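Local coordinates for protein aldehyde Dehydrogenase (PDB 4O6R) that binds AMP in its nucleotide pocket and probably oxidises aldehydes with NAD+ or NADP+ as cofactor, at residues V193-M196 with A197-G200; A114-F117 with R118-G122; A66-A69 with A70-G73; L79-A82 with I83-N86. All coordinates share one frame; numbering follows the deposited sequence. Where two conformers were deposited one is given.

Contact 1. Residues V193-M196 with A197-G200; sequences VELM and AEVG
E198 lies one turn beyond E194 and L195 in the last turns of helix 187-199, and its backbone and side chain meet both. The E198 amide N donates to E194 O over 3.0 Å, and two further i to i+4 bonds flank it: A197 N to V193 O and V199 N to L195 O, the latter 2.9 Å long. G200 N closes the end with a weak bond to M196 O at 3.2 Å and a second one to A197 O. With G200 at a positive phi of 116°, these bonds back into the last turn define a Schellman motif.

CG of E198 is anti to its carbonyl carbon (chi1 -68°), which lays the extended chain back along the helix: CG rests 3.3 Å from E194 O, and OE1 comes to 3.9 Å from CD2 of L195. The two carboxylates have their planes 64° apart, and E194 OE1 and E198 OE2 stand 4.7 Å from each other. Both form salt bridges to R191 NH1, which probably offsets their like charge, while E194 OE2 accepts from Q10.

The helix belongs to the beta-alpha-beta unit of strands 176-180 and 206-208. V193 and M196 pack on strand 206-208, L195 and V199 on helix 69-85, and A197 on F14 of strand 13-15.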
# COMPACT_ATOMS: atom_id res chain seq x y z
N VAL A 193 -28.63 -10.94 12.81
CA VAL A 193 -29.20 -9.67 12.36
C VAL A 193 -30.00 -9.03 13.47
O VAL A 193 -30.09 -7.79 13.51
CB VAL A 193 -29.98 -9.78 11.03
CG1 VAL A 193 -31.32 -10.45 11.24
CG2 VAL A 193 -30.16 -8.40 10.41
N GLU A 194 -30.58 -9.84 14.35
CA GLU A 194 -31.23 -9.32 15.55
C GLU A 194 -30.21 -8.57 16.43
O GLU A 194 -30.50 -7.47 16.92
CB GLU A 194 -31.89 -10.45 16.36
CG GLU A 194 -32.79 -9.92 17.46
CD GLU A 194 -33.47 -11.01 18.23
OE1 GLU A 194 -32.89 -12.11 18.40
OE2 GLU A 194 -34.60 -10.73 18.67
N LEU A 195 -29.02 -9.16 16.62
CA LEU A 195 -27.97 -8.47 17.37
C LEU A 195 -27.54 -7.19 16.68
O LEU A 195 -27.32 -6.19 17.34
CB LEU A 195 -26.74 -9.36 17.62
CG LEU A 195 -26.98 -10.57 18.52
CD1 LEU A 195 -25.78 -11.51 18.57
CD2 LEU A 195 -27.33 -10.11 19.91
N MET A 196 -27.41 -7.24 15.35
CA MET A 196 -27.13 -6.04 14.56
C MET A 196 -28.11 -4.90 14.86
O MET A 196 -27.70 -3.76 15.08
CB MET A 196 -27.10 -6.38 13.06
CG MET A 196 -25.87 -7.18 12.66
SD MET A 196 -26.05 -7.65 10.93
CE MET A 196 -24.32 -7.85 10.49
N ALA A 197 -29.41 -5.22 14.91
CA ALA A 197 -30.41 -4.23 15.21
C ALA A 197 -30.20 -3.71 16.62
O ALA A 197 -30.23 -2.50 16.86
CB ALA A 197 -31.81 -4.82 15.07
N GLU A 198 -29.93 -4.62 17.54
CA GLU A 198 -29.71 -4.24 18.93
C GLU A 198 -28.54 -3.27 19.09
O GLU A 198 -28.65 -2.33 19.84
CB GLU A 198 -29.48 -5.46 19.84
CG GLU A 198 -30.69 -6.36 20.04
CD GLU A 198 -30.37 -7.53 21.00
OE1 GLU A 198 -29.40 -7.37 21.79
OE2 GLU A 198 -31.05 -8.59 20.94
N VAL A 199 -27.44 -3.51 18.38
CA VAL A 199 -26.27 -2.63 18.56
C VAL A 199 -26.39 -1.31 17.78
O VAL A 199 -25.56 -0.44 17.99
CB VAL A 199 -24.91 -3.33 18.25
CG1 VAL A 199 -24.74 -4.54 19.14
CG2 VAL A 199 -24.77 -3.72 16.79
N GLY A 200 -27.40 -1.17 16.91
CA GLY A 200 -27.71 0.10 16.28
C GLY A 200 -27.53 0.14 14.76
O GLY A 200 -27.52 1.22 14.19

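Contact 2. Residues A114-F117 with R118-G122; sequences AACF and RYFGG
From C116 to F120 the backbone is regular alpha helix, F120 N donating to C116 O across 3.1 Å at a nearly straight 172°, with equivalent i to i+4 bonds from R118 to A114, Y119 to A115 and G121 to F117. The side chains of C116 and F120 meet on the same side of this turn. CG of F120 is anti to its own carbonyl carbon (chi1 -75°), which directs the ring back toward C116. C116 SG reaches the F120 ring at its edge, in plane, 3.8 Å from F120 CD2 and 5.0 Å from the ring centroid, on a line 83° off the normal. F120 CD2 also lies 3.3 Å from C116 O, so sulfur and carbonyl oxygen both approach this rim of the ring. One face of F120 takes CD2 of Y119, 3.7 Å above the plane and over its centre, while CD2 of F120 lies in plane at the edge of the Y119 ring.

R118 leaves the helix differently: its CB passes 3.4 Å from A114 O, and the chain bends at chi3 to carry the guanidinium to E84 and D81 of helix 69-85, with which NH2 forms salt bridges. F117 packs on both helix 69-85 and helix 159-172. Y119 forms a cation-pi contact with K126 of a second subunit.

The motif is a Cys sulfur-aromatic contact at a ring edge, set between residues four apart in a largely buried part of helix 102-123 that also reaches a subunit interface.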
# COMPACT_ATOMS: atom_id res chain seq x y z
N ALA A 114 -16.97 -13.72 15.72
CA ALA A 114 -16.64 -12.49 16.45
C ALA A 114 -15.32 -11.84 15.96
O ALA A 114 -15.25 -10.63 15.74
CB ALA A 114 -16.60 -12.77 17.94
N ALA A 115 -14.30 -12.65 15.80
CA ALA A 115 -12.99 -12.18 15.38
C ALA A 115 -13.04 -11.50 14.02
O ALA A 115 -12.39 -10.48 13.80
CB ALA A 115 -11.99 -13.32 15.34
N CYS A 116 -13.82 -12.06 13.11
CA CYS A 116 -13.92 -11.51 11.77
C CYS A 116 -14.69 -10.18 11.76
O CYS A 116 -14.25 -9.24 11.14
CB CYS A 116 -14.56 -12.51 10.81
SG CYS A 116 -14.53 -11.98 9.07
N PHE A 117 -15.82 -10.10 12.48
CA PHE A 117 -16.51 -8.83 12.58
C PHE A 117 -15.59 -7.81 13.27
O PHE A 117 -15.57 -6.66 12.86
CB PHE A 117 -17.83 -8.96 13.34
CG PHE A 117 -18.99 -9.43 12.48
CD1 PHE A 117 -19.40 -8.70 11.37
CD2 PHE A 117 -19.69 -10.58 12.80
CE1 PHE A 117 -20.48 -9.12 10.61
CE2 PHE A 117 -20.77 -11.00 12.03
CZ PHE A 117 -21.17 -10.26 10.94
N ARG A 118 -14.83 -8.23 14.29
CA ARG A 118 -13.97 -7.28 14.98
C ARG A 118 -12.87 -6.77 14.04
O ARG A 118 -12.63 -5.58 13.99
CB ARG A 118 -13.37 -7.86 16.25
CG ARG A 118 -12.44 -6.90 16.97
CD ARG A 118 -12.07 -7.41 18.34
NE ARG A 118 -13.25 -7.55 19.20
CZ ARG A 118 -13.74 -8.69 19.67
NH1 ARG A 118 -13.17 -9.85 19.39
NH2 ARG A 118 -14.82 -8.66 20.48
N TYR A 119 -12.26 -7.68 13.28
CA TYR A 119 -11.24 -7.28 12.29
C TYR A 119 -11.81 -6.20 11.36
O TYR A 119 -11.20 -5.15 11.17
CB TYR A 119 -10.76 -8.48 11.48
CG TYR A 119 -9.72 -8.14 10.44
CD1 TYR A 119 -8.37 -8.16 10.75
CD2 TYR A 119 -10.09 -7.79 9.15
CE1 TYR A 119 -7.41 -7.88 9.81
CE2 TYR A 119 -9.11 -7.52 8.18
CZ TYR A 119 -7.78 -7.54 8.53
OH TYR A 119 -6.79 -7.26 7.59
N PHE A 120 -12.97 -6.47 10.77
CA PHE A 120 -13.59 -5.53 9.85
C PHE A 120 -14.09 -4.25 10.47
O PHE A 120 -14.04 -3.20 9.83
CB PHE A 120 -14.62 -6.21 8.92
CG PHE A 120 -13.94 -7.00 7.88
CD1 PHE A 120 -13.31 -6.35 6.86
CD2 PHE A 120 -13.72 -8.36 8.04
CE1 PHE A 120 -12.55 -7.03 5.95
CE2 PHE A 120 -12.99 -9.05 7.10
CZ PHE A 120 -12.40 -8.39 6.05
N GLY A 121 -14.51 -4.29 11.73
CA GLY A 121 -14.83 -3.08 12.44
C GLY A 121 -13.62 -2.17 12.55
O GLY A 121 -13.74 -0.97 12.41
N GLY A 122 -12.45 -2.76 12.75
CA GLY A 122 -11.20 -1.99 12.81
C GLY A 122 -10.72 -1.61 11.41
O GLY A 122 -10.05 -0.62 11.25

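Contact 3. Residues A66-A69 with A70-G73; sequences AMPA and AERG
M67 places CG anti to its backbone N (chi1 -176°), while E71 turns CG anti to its carbonyl carbon (chi1 -64°), and the two chains meet where M67 CG lies 3.4 Å from E71 CB. In one of its two conformers E71 stays extended, and its carboxylate then comes obliquely to the CD and CG side of the P68 ring, E71 OE1 standing 3.4 Å from P68 CD. SD of M67 continues alongside the helix to 3.9 Å from R72 CG.

P68 O is gripped twice: R72 N approaches nearly along the C=O axis at 3.2 Å, whereas E71 N, at 2.9 Å, sits 56° above the carbonyl plane. G73 N bonds to A69 O in the carbonyl plane, continuing the i to i+4 pattern that R72 N begins.

R72 bends at chi3, bringing its guanidinium back to A69, whose CA lies 3.9 Å from the plane on one face, offset toward the rim. NE donates to A172 O. P68 and A69 also pack on T136 and P133 of a third subunit, respectively.

This is a helix N-terminus with proline at the N-cap, in the loop between helices 47-66 and 69-85, its carbonyl receiving two first-turn amides.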
# COMPACT_ATOMS: atom_id res chain seq x y z
N ALA A 66 -22.61 7.45 3.59
CA ALA A 66 -22.19 8.79 4.04
C ALA A 66 -21.70 8.83 5.48
O ALA A 66 -21.03 9.78 5.86
CB ALA A 66 -23.30 9.81 3.90
N MET A 67 -22.09 7.85 6.28
CA MET A 67 -21.63 7.72 7.65
C MET A 67 -20.09 7.64 7.62
O MET A 67 -19.53 6.93 6.76
CB MET A 67 -22.22 6.45 8.27
CG MET A 67 -21.90 6.24 9.74
SD MET A 67 -22.62 4.73 10.41
CE MET A 67 -24.34 5.15 10.18
N PRO A 68 -19.42 8.35 8.55
CA PRO A 68 -17.97 8.22 8.63
C PRO A 68 -17.60 6.76 8.77
O PRO A 68 -18.27 6.01 9.47
CB PRO A 68 -17.63 8.97 9.92
CG PRO A 68 -18.72 9.98 10.06
CD PRO A 68 -19.95 9.27 9.58
N ALA A 69 -16.49 6.38 8.15
CA ALA A 69 -16.00 5.00 8.17
C ALA A 69 -15.84 4.50 9.59
O ALA A 69 -16.21 3.38 9.90
CB ALA A 69 -14.69 4.91 7.41
N ALA A 70 -15.30 5.33 10.47
CA ALA A 70 -15.10 4.96 11.86
C ALA A 70 -16.41 4.60 12.56
O ALA A 70 -16.41 3.75 13.46
CB ALA A 70 -14.41 6.08 12.62
N GLU A 71 -17.50 5.26 12.17
CA GLU A 71 -18.82 5.00 12.77
C GLU A 71 -19.40 3.66 12.31
O GLU A 71 -19.96 2.92 13.12
CB GLU A 71 -19.80 6.15 12.47
CG GLU A 71 -19.39 7.47 13.11
CD GLU A 71 -20.45 8.57 12.98
OE1 GLU A 71 -21.57 8.29 12.46
OE2 GLU A 71 -20.14 9.71 13.38
N ARG A 72 -19.24 3.34 11.03
CA ARG A 72 -19.57 1.99 10.54
C ARG A 72 -18.71 0.96 11.28
O ARG A 72 -19.20 -0.08 11.74
CB ARG A 72 -19.33 1.82 9.03
CG ARG A 72 -20.19 2.72 8.17
CD ARG A 72 -20.19 2.26 6.72
NE ARG A 72 -18.88 2.32 6.13
CZ ARG A 72 -18.40 3.32 5.40
NH1 ARG A 72 -19.09 4.42 5.20
NH2 ARG A 72 -17.19 3.23 4.89
N GLY A 73 -17.44 1.28 11.40
CA GLY A 73 -16.50 0.44 12.15
C GLY A 73 -16.96 0.17 13.58
O GLY A 73 -16.93 -0.98 14.06

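Contact 4. Residues L79-A82 with I83-N86; sequences LADA and IEAN
I83 packs back on L79, one turn earlier in helix 69-85. Its CB lies 3.6 Å from both A80 O and L79 O, and CG1, anti to the carbonyl carbon (chi1 -70°), moves in to 3.3 Å from L79 O. At the tip CD1 of I83 meets CG of L79 at 3.9 Å, the two side chains running at a slant to each other. The same L79 O accepts from I83 N, so the isoleucine covers a carbonyl already engaged in the helix.

At the helix end, N86 folds its amide back onto A82 O. N86 ND2 donates to A82 O over 2.8 Å at 159°, with the oxygen 12° out of the amide plane, and N86 N adds a weak bond to the same atom; both hold the last turn. D81 OD1 and E84 OE1 stand 4.2 Å apart, a like-charge pair probably offset by R118. E84 OE1 has a further salt bridge to R74 of a second subunit.

Helix 69-85 packs on two neighbours here: L79 and I83 touch F117 of helix 102-123, while L79 also touches L195 and M196, and I83 touches I192, all on helix 187-199.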
# COMPACT_ATOMS: atom_id res chain seq x y z
N LEU A 79 -20.91 -5.21 17.45
CA LEU A 79 -21.48 -6.50 17.06
C LEU A 79 -20.60 -7.66 17.55
O LEU A 79 -21.12 -8.66 18.11
CB LEU A 79 -21.67 -6.62 15.57
CG LEU A 79 -22.28 -7.94 15.08
CD1 LEU A 79 -23.65 -8.18 15.66
CD2 LEU A 79 -22.33 -7.93 13.57
N ALA A 80 -19.29 -7.52 17.36
CA ALA A 80 -18.35 -8.55 17.78
C ALA A 80 -18.47 -8.80 19.28
O ALA A 80 -18.48 -9.96 19.75
CB ALA A 80 -16.93 -8.15 17.44
N ASP A 81 -18.56 -7.72 20.03
CA ASP A 81 -18.71 -7.86 21.48
C ASP A 81 -20.00 -8.54 21.84
O ASP A 81 -20.03 -9.38 22.74
CB ASP A 81 -18.66 -6.50 22.18
CG ASP A 81 -17.26 -5.90 22.23
OD1 ASP A 81 -16.26 -6.64 22.08
OD2 ASP A 81 -17.18 -4.68 22.47
N ALA A 82 -21.08 -8.17 21.17
CA ALA A 82 -22.41 -8.75 21.46
C ALA A 82 -22.44 -10.27 21.15
O ALA A 82 -23.04 -11.07 21.88
CB ALA A 82 -23.48 -8.03 20.66
N ILE A 83 -21.78 -10.65 20.07
CA ILE A 83 -21.65 -12.06 19.73
C ILE A 83 -20.95 -12.80 20.87
O ILE A 83 -21.46 -13.82 21.38
CB ILE A 83 -20.90 -12.25 18.40
CG1 ILE A 83 -21.78 -11.77 17.25
CG2 ILE A 83 -20.47 -13.71 18.20
CD1 ILE A 83 -21.02 -11.53 15.93
N GLU A 84 -19.82 -12.26 21.31
CA GLU A 84 -19.10 -12.87 22.42
C GLU A 84 -19.93 -12.94 23.69
O GLU A 84 -19.91 -13.96 24.39
CB GLU A 84 -17.76 -12.19 22.66
CG GLU A 84 -16.77 -12.55 21.55
CD GLU A 84 -15.47 -11.75 21.56
OE1 GLU A 84 -15.34 -10.76 22.32
OE2 GLU A 84 -14.58 -12.09 20.74
N ALA A 85 -20.68 -11.87 23.99
CA ALA A 85 -21.59 -11.87 25.15
C ALA A 85 -22.69 -12.93 25.05
O ALA A 85 -23.28 -13.31 26.06
CB ALA A 85 -22.22 -10.50 25.35
N ASN A 86 -22.98 -13.37 23.84
CA ASN A 86 -24.00 -14.38 23.58
C ASN A 86 -23.42 -15.70 23.11
O ASN A 86 -24.11 -16.48 22.46
CB ASN A 86 -24.97 -13.84 22.52
CG ASN A 86 -25.90 -12.78 23.09
OD1 ASN A 86 -26.88 -13.12 23.76
ND2 ASN A 86 -25.58 -11.51 22.88

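Along the chain the order is contact 3, contact 4, contact 2, contact 1, all on the same side of the chain's centre. Contacts 3 and 4 share helix 69-85, near its start and at its end, with centres about 20 Å apart. Contact 4 is the hub: its centre is about 10 Å from contact 1 and 11 Å from contact 2, and it touches both. M196 CE meets L79 CD2 at 3.7 Å and F117 CZ at 4.0 Å, so helices 69-85, 102-123 and 187-199 meet in an apolar cluster. It lies near, but not at, the AMP site: the V154 side chain is about 10 Å from that of F117 and 11 Å from that of M196.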